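Local coordinates for membrane lipoprotein family protein (PDB 4PEV) that probably serves as the solute-binding component of an ABC transporter, holding adenosine between two lobes joined by a hinge, at residues A106-E111 with P131-Q136; I309-V312 with F317-G320. All coordinates share one frame; numbering follows the deposited sequence.

From the N terminus, the chain lays down strands 54-59 and 87-91, then helix 99-108. Contact 1 (106-111 with 131-136) closes a loop that runs through strand 114-118 and most of helix 123-132, bringing the ends of two successive helices together. The chain later builds the second lobe, returns through helix 301-313 and turns tightly into strand 320-324; contact 2 (309-312 with 317-320) closes that short turn. The two loops follow in series, neither nesting nor crossing. The centres of contact 1 and contact 2 lie about 16 Å apart, their nearest atoms about 6 Å, without touching. Strand 114-118 links them: contact 1 side chains pack on I115, those of contact 2 on the preceding L114.

Contact 1: A106-E111 with P131-Q136; sequences ASRSGE and PRYPEQ
Y133 lays one face of its ring against S107 and the start of R108, and this packing makes up most of the contact. From CB, which points toward segment 106-111, the ring is swung to the side away from the Y133 carbonyl carbon (chi1 -55°). Its CG lies 3.7 Å from S107 CB, and CD2 is nearer still, at 3.5 Å. S107 CB stands 17° off the ring normal, offset toward the rim, a CH-pi contact whose carbon-to-centroid distance is 3.7 Å. Further out, CE1 comes to 3.7 Å from R108 N, on the same face as S107 CB. At the tip, the OH lies 3.8 Å from R108 CD, while the two side chains cross at about a right angle and their guanidinium and ring planes are 77° apart; the hydroxyl also has a weak hydrogen bond to D104.

Q136, which closes the type I turn begun at Y133 through its N to Y133 O bond of 2.9 Å, places CG 4.1 Å from S107 CB. Its NE2 is hydrogen-bonded to Y112 O, and S107 OG has hydrogen bonds with L103 O and Y138. The site joins the C-terminal ends of two helices in consecutive beta-alpha-beta units of a parallel sheet, far from the adenosine pocket. With ring and aliphatic carbons meeting between the segments, the direct join is chiefly van der Waals, while the hydrogen bonds to L103, Y138 and Y112 probably help to hold the buried S107 and Q136 side chains in place.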
ATOM      1  N   ALA C 106      16.009 -13.360  18.730  1.00 26.49           N
ATOM      2  CA  ALA C 106      16.296 -11.939  18.841  1.00 27.75           C
ATOM      3  C   ALA C 106      15.778 -11.349  20.156  1.00 29.10           C
ATOM      4  O   ALA C 106      16.382 -10.429  20.720  1.00 30.33           O
ATOM      5  CB  ALA C 106      15.705 -11.198  17.653  1.00 27.72           C
ATOM      6  N   SER C 107      14.650 -11.864  20.630  1.00 29.97           N
ATOM      7  CA  SER C 107      14.090 -11.441  21.902  1.00 32.28           C
ATOM      8  C   SER C 107      14.976 -11.966  23.039  1.00 34.48           C
ATOM      9  O   SER C 107      15.364 -11.229  23.951  1.00 34.34           O
ATOM     10  CB  SER C 107      12.670 -11.990  22.046  1.00 32.75           C
ATOM     11  OG  SER C 107      11.887 -11.703  20.895  1.00 32.34           O
ATOM     12  N   ARG C 108      15.290 -13.252  22.945  1.00 35.96           N
ATOM     13  CA  ARG C 108      16.275 -13.932  23.788  1.00 38.21           C
ATOM     14  C   ARG C 108      17.625 -13.194  23.913  1.00 35.18           C
ATOM     15  O   ARG C 108      18.278 -13.293  24.942  1.00 34.66           O
ATOM     16  CB  ARG C 108      16.515 -15.336  23.191  1.00 43.36           C
ATOM     17  CG  ARG C 108      17.331 -16.294  24.031  1.00 49.78           C
ATOM     18  CD  ARG C 108      16.504 -16.856  25.168  1.00 57.12           C
ATOM     19  NE  ARG C 108      17.336 -17.237  26.310  1.00 65.48           N
ATOM     20  CZ  ARG C 108      16.857 -17.701  27.465  1.00 72.85           C
ATOM     21  NH1 ARG C 108      15.539 -17.852  27.642  1.00 74.12           N
ATOM     22  NH2 ARG C 108      17.697 -18.019  28.446  1.00 72.58           N
ATOM     23  N   SER C 109      18.050 -12.477  22.874  1.00 31.05           N
ATOM     24  CA  SER C 109      19.395 -11.897  22.836  1.00 29.51           C
ATOM     25  C   SER C 109      19.597 -10.673  23.735  1.00 28.18           C
ATOM     26  O   SER C 109      20.735 -10.274  24.011  1.00 27.80           O
ATOM     27  CB  SER C 109      19.768 -11.525  21.399  1.00 29.52           C
ATOM     28  OG  SER C 109      19.089 -10.357  20.950  1.00 28.66           O
ATOM     29  N   GLY C 110      18.505 -10.057  24.160  1.00 27.23           N
ATOM     30  CA  GLY C 110      18.581  -8.837  24.952  1.00 27.09           C
ATOM     31  C   GLY C 110      19.276  -7.649  24.312  1.00 26.97           C
ATOM     32  O   GLY C 110      19.558  -6.685  25.006  1.00 26.63           O
ATOM     33  N   GLU C 111      19.524  -7.697  23.001  1.00 28.72           N
ATOM     34  CA  GLU C 111      20.315  -6.656  22.299  1.00 29.69           C
ATOM     35  C   GLU C 111      19.480  -5.488  21.789  1.00 29.17           C
ATOM     36  O   GLU C 111      20.031  -4.429  21.460  1.00 30.19           O
ATOM     37  CB  GLU C 111      21.023  -7.218  21.064  1.00 31.28           C
ATOM     38  CG  GLU C 111      21.883  -8.449  21.229  1.00 32.88           C
ATOM     39  CD  GLU C 111      22.508  -8.849  19.902  1.00 35.83           C
ATOM     40  OE1 GLU C 111      23.291  -8.037  19.369  1.00 36.88           O
ATOM     41  OE2 GLU C 111      22.220  -9.956  19.378  1.00 38.94           O
ATOM     42  N   PRO C 131       4.303 -13.072  24.717  1.00 34.98           N
ATOM     43  CA  PRO C 131       4.105 -13.345  26.153  1.00 35.51           C
ATOM     44  C   PRO C 131       5.301 -14.020  26.856  1.00 35.25           C
ATOM     45  O   PRO C 131       5.505 -13.762  28.033  1.00 36.55           O
ATOM     46  CB  PRO C 131       2.850 -14.231  26.181  1.00 34.54           C
ATOM     47  CG  PRO C 131       2.795 -14.850  24.829  1.00 34.78           C
ATOM     48  CD  PRO C 131       3.316 -13.795  23.894  1.00 34.80           C
ATOM     49  N   ARG C 132       6.083 -14.845  26.152  1.00 35.43           N
ATOM     50  CA  ARG C 132       7.362 -15.364  26.694  1.00 35.96           C
ATOM     51  C   ARG C 132       8.437 -14.314  27.061  1.00 34.78           C
ATOM     52  O   ARG C 132       9.312 -14.615  27.849  1.00 34.87           O
ATOM     53  CB  ARG C 132       8.033 -16.320  25.713  1.00 38.37           C
ATOM     54  CG  ARG C 132       7.234 -17.539  25.332  1.00 41.38           C
ATOM     55  CD  ARG C 132       8.123 -18.490  24.561  1.00 44.49           C
ATOM     56  NE  ARG C 132       7.450 -18.991  23.371  1.00 50.83           N
ATOM     57  CZ  ARG C 132       8.066 -19.520  22.310  1.00 57.78           C
ATOM     58  NH1 ARG C 132       9.392 -19.631  22.270  1.00 59.69           N
ATOM     59  NH2 ARG C 132       7.349 -19.942  21.268  1.00 60.72           N
ATOM     60  N   TYR C 133       8.425 -13.123  26.464  1.00 34.07           N
ATOM     61  CA  TYR C 133       9.439 -12.089  26.784  1.00 33.18           C
ATOM     62  C   TYR C 133       8.767 -10.772  27.124  1.00 34.12           C
ATOM     63  O   TYR C 133       8.851  -9.820  26.360  1.00 35.20           O
ATOM     64  CB  TYR C 133      10.399 -11.880  25.612  1.00 30.39           C
ATOM     65  CG  TYR C 133      11.071 -13.143  25.146  1.00 28.03           C
ATOM     66  CD1 TYR C 133      12.239 -13.577  25.731  1.00 26.96           C
ATOM     67  CD2 TYR C 133      10.538 -13.892  24.117  1.00 27.38           C
ATOM     68  CE1 TYR C 133      12.860 -14.732  25.316  1.00 26.73           C
ATOM     69  CE2 TYR C 133      11.150 -15.050  23.688  1.00 26.70           C
ATOM     70  CZ  TYR C 133      12.314 -15.460  24.295  1.00 26.36           C
ATOM     71  OH  TYR C 133      12.940 -16.602  23.890  1.00 25.95           O
ATOM     72  N   PRO C 134       8.096 -10.704  28.281  1.00 36.78           N
ATOM     73  CA  PRO C 134       7.189  -9.571  28.504  1.00 39.14           C
ATOM     74  C   PRO C 134       7.894  -8.213  28.636  1.00 41.64           C
ATOM     75  O   PRO C 134       7.232  -7.172  28.544  1.00 42.32           O
ATOM     76  CB  PRO C 134       6.452  -9.939  29.810  1.00 37.56           C
ATOM     77  CG  PRO C 134       6.872 -11.327  30.157  1.00 37.01           C
ATOM     78  CD  PRO C 134       8.153 -11.607  29.442  1.00 36.98           C
ATOM     79  N   GLU C 135       9.207  -8.235  28.859  1.00 43.24           N
ATOM     80  CA  GLU C 135      10.000  -7.019  28.982  1.00 46.07           C
ATOM     81  C   GLU C 135      10.675  -6.606  27.658  1.00 41.14           C
ATOM     82  O   GLU C 135      11.314  -5.561  27.577  1.00 38.77           O
ATOM     83  CB  GLU C 135      11.025  -7.201  30.108  1.00 53.21           C
ATOM     84  CG  GLU C 135      10.383  -7.257  31.497  1.00 57.80           C
ATOM     85  CD  GLU C 135      11.398  -7.429  32.635  1.00 64.17           C
ATOM     86  OE1 GLU C 135      12.624  -7.253  32.412  1.00 62.02           O
ATOM     87  OE2 GLU C 135      10.964  -7.745  33.771  1.00 64.79           O
ATOM     88  N   GLN C 136      10.515  -7.427  26.627  1.00 37.12           N
ATOM     89  CA  GLN C 136      10.926  -7.076  25.272  1.00 34.47           C
ATOM     90  C   GLN C 136       9.795  -6.307  24.626  1.00 34.21           C
ATOM     91  O   GLN C 136       8.683  -6.832  24.559  1.00 32.73           O
ATOM     92  CB  GLN C 136      11.201  -8.344  24.442  1.00 33.03           C
ATOM     93  CG  GLN C 136      11.591  -8.110  22.995  1.00 31.12           C
ATOM     94  CD  GLN C 136      12.809  -7.223  22.887  1.00 30.31           C
ATOM     95  OE1 GLN C 136      13.856  -7.556  23.419  1.00 31.34           O
ATOM     96  NE2 GLN C 136      12.672  -6.078  22.222  1.00 28.67           N
TER

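Contact 2: I309-V312 with F317-G320; sequences IKDV and FRGG
V312 and F317 supply the apolar part of the contact. They lie side by side and point the same way, with V312 CG2 3.8 Å from F317 CD2, an oblique approach to the ring. The same methyl is 4.2 Å from F317 CB, at the root of the side chain. F317 has its CG anti to the backbone N (chi1 178°), which brings the ring alongside the valine; both side chains also rest on L114 and K137.

Backbone proximity accompanies this pairing: the CA atoms of D311 and F317 come nearest, 4.9 Å apart, and the D311 side chain adds its CB, packed 4.1 Å from F317 CA. The turn thus folds F317 back against the last part of helix 301-313. In the two-lobed type I periplasmic-binding-protein fold, this helix follows strand 293-299 of one sheet and leads into strand 320-324 at the edge of the other, where G320 makes backbone hydrogen bonds with V152 and S154; contact 2 therefore lies where the chain, back from the second lobe, enters the first.

The charged part is looser. D311 OD2 lies 3.8 Å from R318 NH1, a long salt bridge approached at a slant, with carboxylate and guanidinium planes 32° apart. R318 starts with CG between its backbone N and carbonyl carbon (chi1 60°), then runs extended to NE, and a turn at the NE-CZ end brings NH1 round to the acid. OD1 forms a salt bridge with R316 NH2, and the two nearby arginines, R316 the stronger partner, would probably favour the ionised form of the buried D311.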
ATOM      1  N   ILE C 309       9.781   4.038  17.158  1.00 30.38           N
ATOM      2  CA  ILE C 309      11.160   4.156  17.604  1.00 29.84           C
ATOM      3  C   ILE C 309      11.357   5.383  18.482  1.00 30.34           C
ATOM      4  O   ILE C 309      12.105   5.335  19.467  1.00 27.96           O
ATOM      5  CB  ILE C 309      12.118   4.236  16.413  1.00 29.21           C
ATOM      6  CG1 ILE C 309      12.115   2.905  15.677  1.00 30.22           C
ATOM      7  CG2 ILE C 309      13.531   4.544  16.875  1.00 28.59           C
ATOM      8  CD1 ILE C 309      12.754   2.959  14.314  1.00 29.94           C
ATOM      9  N   LYS C 310      10.706   6.484  18.118  1.00 32.13           N
ATOM     10  CA  LYS C 310      10.788   7.716  18.908  1.00 34.43           C
ATOM     11  C   LYS C 310      10.182   7.490  20.291  1.00 34.17           C
ATOM     12  O   LYS C 310      10.829   7.733  21.304  1.00 34.69           O
ATOM     13  CB  LYS C 310      10.075   8.864  18.206  1.00 37.01           C
ATOM     14  CG  LYS C 310      10.523  10.220  18.686  1.00 41.67           C
ATOM     15  CD  LYS C 310       9.684  11.326  18.082  1.00 47.00           C
ATOM     16  CE  LYS C 310      10.342  12.680  18.302  1.00 51.31           C
ATOM     17  NZ  LYS C 310       9.321  13.760  18.247  1.00 54.31           N
ATOM     18  N   ASP C 311       8.952   6.984  20.327  1.00 34.42           N
ATOM     19  CA  ASP C 311       8.304   6.609  21.586  1.00 34.43           C
ATOM     20  C   ASP C 311       9.299   5.892  22.509  1.00 33.67           C
ATOM     21  O   ASP C 311       9.453   6.279  23.660  1.00 34.92           O
ATOM     22  CB  ASP C 311       7.061   5.729  21.345  1.00 35.14           C
ATOM     23  CG  ASP C 311       5.809   6.538  20.928  1.00 37.25           C
ATOM     24  OD1 ASP C 311       5.913   7.739  20.595  1.00 39.02           O
ATOM     25  OD2 ASP C 311       4.699   5.961  20.936  1.00 39.78           O
ATOM     26  N   VAL C 312      10.002   4.882  22.008  1.00 32.16           N
ATOM     27  CA  VAL C 312      10.963   4.166  22.855  1.00 32.10           C
ATOM     28  C   VAL C 312      12.098   5.074  23.301  1.00 33.13           C
ATOM     29  O   VAL C 312      12.489   5.039  24.460  1.00 33.07           O
ATOM     30  CB  VAL C 312      11.558   2.925  22.170  1.00 31.52           C
ATOM     31  CG1 VAL C 312      12.692   2.333  23.004  1.00 31.34           C
ATOM     32  CG2 VAL C 312      10.470   1.888  21.945  1.00 31.47           C
ATOM     33  N   PHE C 317       6.765   4.623  25.301  1.00 42.81           N
ATOM     34  CA  PHE C 317       6.197   3.459  24.634  1.00 40.94           C
ATOM     35  C   PHE C 317       5.043   2.938  25.453  1.00 41.00           C
ATOM     36  O   PHE C 317       5.093   2.977  26.672  1.00 41.43           O
ATOM     37  CB  PHE C 317       7.243   2.357  24.523  1.00 40.80           C
ATOM     38  CG  PHE C 317       6.736   1.090  23.897  1.00 39.43           C
ATOM     39  CD1 PHE C 317       6.174   0.088  24.682  1.00 41.06           C
ATOM     40  CD2 PHE C 317       6.835   0.887  22.529  1.00 38.80           C
ATOM     41  CE1 PHE C 317       5.710  -1.091  24.106  1.00 41.04           C
ATOM     42  CE2 PHE C 317       6.383  -0.285  21.948  1.00 38.15           C
ATOM     43  CZ  PHE C 317       5.819  -1.276  22.736  1.00 39.84           C
ATOM     44  N   ARG C 318       4.012   2.434  24.787  1.00 42.74           N
ATOM     45  CA  ARG C 318       2.926   1.746  25.479  1.00 44.34           C
ATOM     46  C   ARG C 318       2.162   0.820  24.527  1.00 40.78           C
ATOM     47  O   ARG C 318       1.946   1.161  23.373  1.00 38.73           O
ATOM     48  CB  ARG C 318       1.990   2.753  26.169  1.00 48.69           C
ATOM     49  CG  ARG C 318       1.318   3.741  25.229  1.00 56.09           C
ATOM     50  CD  ARG C 318       0.956   5.057  25.916  1.00 64.13           C
ATOM     51  NE  ARG C 318       0.565   6.105  24.956  1.00 75.50           N
ATOM     52  CZ  ARG C 318       1.396   6.786  24.146  1.00 79.85           C
ATOM     53  NH1 ARG C 318       2.711   6.555  24.138  1.00 79.90           N
ATOM     54  NH2 ARG C 318       0.906   7.712  23.321  1.00 78.67           N
ATOM     55  N   GLY C 319       1.761  -0.350  25.029  1.00 38.72           N
ATOM     56  CA  GLY C 319       1.086  -1.363  24.226  1.00 37.83           C
ATOM     57  C   GLY C 319      -0.250  -0.929  23.648  1.00 37.73           C
ATOM     58  O   GLY C 319      -0.847   0.021  24.125  1.00 36.98           O
ATOM     59  N   GLY C 320      -0.702  -1.619  22.599  1.00 38.65           N
ATOM     60  CA  GLY C 320      -2.029  -1.405  22.039  1.00 38.68           C
ATOM     61  C   GLY C 320      -2.051  -0.944  20.599  1.00 39.94           C
ATOM     62  O   GLY C 320      -1.012  -0.618  20.026  1.00 43.53           O
TER